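Local coordinates for protein leucine aminopeptidase 1 (Caenorhabditis elegans, PDB 2HC9) that probably acts as a digestive enzyme, a two-zinc peptidase of the M17 family that releases N-terminal amino acids, preferably leucine, from peptides, at residues Phe131-Met136 / Thr173-Asp178; Met272-Gly277 / Val464-Thr469. The protein carries 1 engineered substitution. All coordinates share one frame; numbering follows the deposited sequence. Where two conformers were deposited one is given.

Interaction 1: residues Phe131-Met136 / Thr173-Asp178; sequences FCKFSM and TARLID
Lys133 and Arg175 meet through their aliphatic parts: CB of Lys133 lies 4.0 Å from CB of Arg175, and further out CD of Lys133 is again 4.0 Å from CD of Arg175. The two chains slant across each other. Lys133 runs extended beyond CG, whereas Arg175 stays straight only as far as CD and then bends at chi3 (65°), which turns its guanidinium so that CD of Lys133 comes to its edge, near its plane. Leu176, its neighbour in the helix, has CG over one face of that guanidinium, 4.1 Å above the plane and displaced toward the rim. The cationic ends, with Lys133 NZ 5.0 Å from Arg175 NE, gather round acids: Glu172 forms salt bridges to both, one carboxylate oxygen to each, while Glu168 also pairs with Lys133 and Glu192 with Arg175.

Phe134 supplies the second half of the contact. Its CG stands opposite the backbone N (chi1 -170°), which carries the ring past the last turn of the helix: CB packs on CB of Asp178 at 4.0 Å, and CD2 approaches the carbonyl O of Asp178 obliquely at 3.9 Å. No direct hydrogen bond crosses the contact; a water does the bridging. It accepts from Phe134 N at 2.9 Å and donates to Asp178 OD2 at 2.7 Å, fixing the loop backbone to the acid. The other oxygen, Asp178 OD1, accepts from Gly468 N.

The contact joins an irregular loop of the N-terminal domain, following helix 120-128, to the end of helix 157-178 in the catalytic domain of this M17 aminopeptidase. Leu176 and Thr173 of that helix pack on helix 277-290, and Ile319 of a second subunit packs on Phe134.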
# COMPACT_ATOMS: atom_id res chain seq x y z
N PHE A 131 11.93 -37.31 -4.49
CA PHE A 131 13.21 -37.47 -5.17
C PHE A 131 13.36 -36.42 -6.27
O PHE A 131 13.05 -36.67 -7.44
CB PHE A 131 13.43 -38.92 -5.64
CG PHE A 131 13.70 -39.84 -4.48
CD1 PHE A 131 14.96 -39.88 -3.89
CD2 PHE A 131 12.67 -40.54 -3.89
CE1 PHE A 131 15.20 -40.67 -2.77
CE2 PHE A 131 12.90 -41.34 -2.76
CZ PHE A 131 14.16 -41.40 -2.20
N CYS A 132 13.75 -35.22 -5.85
CA CYS A 132 13.72 -34.06 -6.76
C CYS A 132 14.89 -34.19 -7.74
O CYS A 132 16.05 -34.23 -7.32
CB CYS A 132 13.84 -32.75 -5.97
SG CYS A 132 12.59 -32.62 -4.66
N LYS A 133 14.59 -34.26 -9.03
CA LYS A 133 15.64 -34.41 -10.04
C LYS A 133 16.50 -33.17 -10.12
O LYS A 133 17.72 -33.26 -10.30
CB LYS A 133 15.02 -34.70 -11.42
CG LYS A 133 14.42 -36.09 -11.53
CD LYS A 133 14.08 -36.43 -12.97
CE LYS A 133 13.62 -37.89 -13.08
NZ LYS A 133 13.68 -38.30 -14.53
N PHE A 134 15.89 -31.99 -10.01
CA PHE A 134 16.59 -30.80 -10.45
C PHE A 134 17.46 -30.15 -9.38
O PHE A 134 16.98 -29.78 -8.30
CB PHE A 134 15.63 -29.75 -11.05
CG PHE A 134 16.38 -28.63 -11.72
CD1 PHE A 134 16.86 -28.79 -13.01
CD2 PHE A 134 16.66 -27.46 -11.03
CE1 PHE A 134 17.60 -27.77 -13.64
CE2 PHE A 134 17.42 -26.44 -11.65
CZ PHE A 134 17.86 -26.61 -12.95
N SER A 135 18.75 -29.98 -9.67
CA SER A 135 19.62 -29.16 -8.80
C SER A 135 20.76 -28.58 -9.62
O SER A 135 21.28 -29.24 -10.52
CB SER A 135 20.22 -29.99 -7.65
OG SER A 135 21.09 -29.17 -6.87
N MET A 136 21.11 -27.34 -9.33
CA MET A 136 22.32 -26.76 -9.88
C MET A 136 23.36 -26.44 -8.83
O MET A 136 24.25 -25.60 -9.04
CB MET A 136 21.96 -25.52 -10.71
CG MET A 136 21.40 -25.95 -12.05
SD MET A 136 20.79 -24.53 -12.97
CE MET A 136 22.33 -23.79 -13.50
N THR A 173 7.51 -34.21 -14.33
CA THR A 173 6.65 -33.02 -14.19
C THR A 173 7.32 -32.03 -13.23
O THR A 173 7.46 -30.85 -13.54
CB THR A 173 5.26 -33.41 -13.59
OG1 THR A 173 4.62 -34.34 -14.45
CG2 THR A 173 4.36 -32.17 -13.47
N ALA A 174 7.73 -32.53 -12.05
CA ALA A 174 8.39 -31.69 -11.05
C ALA A 174 9.72 -31.10 -11.54
O ALA A 174 10.02 -29.93 -11.29
CB ALA A 174 8.61 -32.48 -9.75
N ARG A 175 10.53 -31.91 -12.24
CA ARG A 175 11.78 -31.40 -12.82
C ARG A 175 11.55 -30.21 -13.76
O ARG A 175 12.27 -29.18 -13.70
CB ARG A 175 12.51 -32.52 -13.60
CG ARG A 175 13.76 -32.00 -14.36
CD ARG A 175 14.46 -33.12 -15.16
NE ARG A 175 13.65 -33.65 -16.26
CZ ARG A 175 13.46 -33.06 -17.45
NH1 ARG A 175 13.99 -31.88 -17.74
NH2 ARG A 175 12.73 -33.67 -18.37
N LEU A 176 10.56 -30.36 -14.64
CA LEU A 176 10.24 -29.31 -15.61
C LEU A 176 9.82 -28.04 -14.84
O LEU A 176 10.24 -26.95 -15.17
CB LEU A 176 9.12 -29.78 -16.57
CG LEU A 176 9.55 -30.95 -17.51
CD1 LEU A 176 8.31 -31.48 -18.26
CD2 LEU A 176 10.59 -30.44 -18.51
N ILE A 177 9.00 -28.22 -13.81
CA ILE A 177 8.55 -27.10 -12.98
C ILE A 177 9.70 -26.42 -12.25
O ILE A 177 9.76 -25.18 -12.22
CB ILE A 177 7.45 -27.57 -12.00
CG1 ILE A 177 6.16 -27.83 -12.80
CG2 ILE A 177 7.22 -26.54 -10.82
CD1 ILE A 177 5.10 -28.61 -12.00
N ASP A 178 10.62 -27.21 -11.68
CA ASP A 178 11.69 -26.64 -10.82
C ASP A 178 12.78 -25.94 -11.63
O ASP A 178 13.52 -25.14 -11.08
CB ASP A 178 12.39 -27.74 -10.00
CG ASP A 178 11.47 -28.38 -8.96
OD1 ASP A 178 10.43 -27.78 -8.62
OD2 ASP A 178 11.83 -29.48 -8.47
O HOH W 1 13.06 -31.55 -9.70

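Interaction 2: residues Met272-Gly277 / Val464-Thr469. With ZN (zinc ion), chain C; SO4 (sulfate ion), chain E.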
# COMPACT_ATOMS: atom_id res chain seq x y z
N MET A 272 7.58 -17.70 -10.56
CA MET A 272 6.82 -17.72 -11.81
C MET A 272 7.40 -18.57 -12.96
O MET A 272 6.74 -18.71 -14.00
CB MET A 272 6.46 -16.31 -12.28
CG MET A 272 5.42 -15.61 -11.38
SD MET A 272 3.87 -16.53 -11.26
CE MET A 272 4.03 -17.33 -9.68
N LYS A 273 8.57 -19.18 -12.76
CA LYS A 273 8.98 -20.34 -13.58
C LYS A 273 7.97 -21.50 -13.50
O LYS A 273 7.96 -22.37 -14.37
CB LYS A 273 10.37 -20.87 -13.13
CG LYS A 273 10.29 -21.71 -11.82
CD LYS A 273 11.68 -21.98 -11.23
CE LYS A 273 11.53 -22.55 -9.80
NZ LYS A 273 12.84 -23.15 -9.30
N ARG A 274 7.15 -21.52 -12.44
CA ARG A 274 6.27 -22.67 -12.20
C ARG A 274 4.96 -22.53 -12.96
O ARG A 274 4.10 -23.41 -12.86
CB ARG A 274 6.02 -22.88 -10.70
CG ARG A 274 7.32 -23.11 -9.89
CD ARG A 274 6.98 -23.48 -8.41
NE ARG A 274 8.19 -23.30 -7.59
CZ ARG A 274 8.27 -22.65 -6.45
NH1 ARG A 274 7.19 -22.11 -5.87
NH2 ARG A 274 9.45 -22.58 -5.85
N ASP A 275 4.81 -21.45 -13.73
CA ASP A 275 3.55 -21.18 -14.42
C ASP A 275 3.29 -22.08 -15.66
O ASP A 275 2.32 -21.88 -16.40
CB ASP A 275 3.50 -19.70 -14.81
CG ASP A 275 2.09 -19.15 -14.88
OD1 ASP A 275 1.17 -19.64 -14.18
OD2 ASP A 275 1.91 -18.19 -15.64
N MET A 276 4.18 -23.04 -15.89
CA MET A 276 4.01 -24.07 -16.93
C MET A 276 3.67 -25.44 -16.31
O MET A 276 3.72 -26.48 -17.01
CB MET A 276 5.29 -24.18 -17.82
CG MET A 276 6.66 -24.08 -17.07
SD MET A 276 6.86 -25.20 -15.68
CE MET A 276 6.97 -26.74 -16.63
N GLY A 277 3.32 -25.46 -15.02
CA GLY A 277 3.02 -26.74 -14.34
C GLY A 277 1.87 -27.55 -14.97
O GLY A 277 1.88 -28.79 -14.96
N VAL A 464 4.80 -27.41 -3.32
CA VAL A 464 4.89 -27.26 -1.86
C VAL A 464 6.27 -26.70 -1.56
O VAL A 464 7.28 -27.26 -2.00
CB VAL A 464 4.77 -28.63 -1.13
CG1 VAL A 464 5.03 -28.47 0.37
CG2 VAL A 464 3.40 -29.25 -1.34
N GLY A 465 6.32 -25.59 -0.83
CA GLY A 465 7.60 -25.00 -0.45
C GLY A 465 8.26 -24.58 -1.74
O GLY A 465 7.64 -23.94 -2.60
N ASP A 466 9.52 -24.97 -1.94
CA ASP A 466 10.31 -24.57 -3.09
C ASP A 466 10.30 -25.57 -4.25
O ASP A 466 11.14 -25.46 -5.16
CB ASP A 466 11.76 -24.33 -2.65
CG ASP A 466 11.87 -23.22 -1.64
OD1 ASP A 466 11.05 -22.30 -1.71
OD2 ASP A 466 12.77 -23.27 -0.79
N ARG A 467 9.41 -26.55 -4.17
CA ARG A 467 9.45 -27.67 -5.09
C ARG A 467 8.10 -27.96 -5.75
O ARG A 467 7.08 -27.94 -5.09
CB ARG A 467 9.95 -28.92 -4.35
CG ARG A 467 11.44 -28.82 -3.97
CD ARG A 467 12.34 -28.87 -5.22
NE ARG A 467 13.75 -29.12 -4.87
CZ ARG A 467 14.71 -29.35 -5.77
NH1 ARG A 467 14.43 -29.37 -7.07
NH2 ARG A 467 15.96 -29.60 -5.36
N GLY A 468 8.14 -28.26 -7.05
CA GLY A 468 6.99 -28.84 -7.73
C GLY A 468 6.59 -30.17 -7.09
O GLY A 468 7.46 -30.96 -6.67
N THR A 469 5.29 -30.41 -7.02
CA THR A 469 4.80 -31.70 -6.51
C THR A 469 4.69 -32.77 -7.60
O THR A 469 4.53 -33.96 -7.31
CB THR A 469 3.40 -31.55 -5.88
OG1 THR A 469 2.53 -30.89 -6.83
CG2 THR A 469 3.47 -30.72 -4.58
ZN ZN C . 0.15 -17.31 -15.73
S SO4 E . 15.41 -30.44 -1.69
O1 SO4 E . 15.22 -31.86 -1.37
O2 SO4 E . 16.42 -30.30 -2.75
O3 SO4 E . 14.11 -29.89 -2.11
O4 SO4 E . 15.91 -29.68 -0.55
O HOH W 2 12.50 -23.37 -6.56
O HOH W 3 10.43 -25.19 -7.89
O HOH W 4 9.24 -21.24 -3.50
O HOH W 5 -1.07 -16.00 -14.66
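Arg274 reaches across to the turn at Gly465-Asp466, chiefly through its guanidinium end. The chain is extended from CG to NE, and its NH2 stops 3.4 Å from Asp466 O and its NH1 3.8 Å from Gly465 O, both oblique to the guanidinium plane. The closely packed part lies on the protein side, where Arg274 rests on Ile177 of helix 157-178 and NH1 forms a salt bridge with Glu463.

Towards the exposed turn the contact is loose, and water fills in. One water accepts from Lys273 NZ and Arg274 NH2, the latter at 3.2 Å, and donates to Asp466 O; a second links Arg274 NE (2.9 Å) to the same carbonyl. The first, and a third water 2.7 Å from Arg274 NH2, lie in the guanidinium plane at its edge. Asp466 has two conformers; in the one given, OD1 is 4.4 Å from Arg274 NH2, beyond a salt bridge, with the third water between.

CB of Arg467 is directed away from residues 272-277, and a bend at chi2 (-68°) carries its guanidinium to a sulfate, probably from the crystallisation liquor, which NE and NH2 hydrogen-bond. NH1 forms a salt bridge with Asp178 OD2 and a hydrogen bond to Phe134 O. A leucine in its place would probably leave the Asp178 carboxylate without this charged mate and the Phe134 carbonyl without its donor.

Val464 and Arg467 exchange both backbone hydrogen bonds around a type II' turn, the signature of a two-residue beta hairpin. Asp275 OD2 binds zinc at 2.0 Å, joining Lys252, Asp257 and Glu336 in the two-zinc site of M17 aminopeptidases.

In the fold
From the N terminus, 131-136 comes first and meets 173-178 after 36 intervening residues, so interaction 1 closes a short loop holding strand 145-151 and most of helix 157-178. Interaction 2 then opens at 272-277 and closes 186 residues later at 464-469, a long loop. The two stand in series, neither enclosing nor crossing the other, yet their centres lie 9 Å apart and Asp178 O probably hydrogen-bonds Lys273 NZ at 2.8 Å. The end of helix 157-178 is thus shared: interaction 1 ties it to a segment of the N-terminal domain, interaction 2 adds the zinc-bearing loop and the hairpin. Both also touch a second subunit.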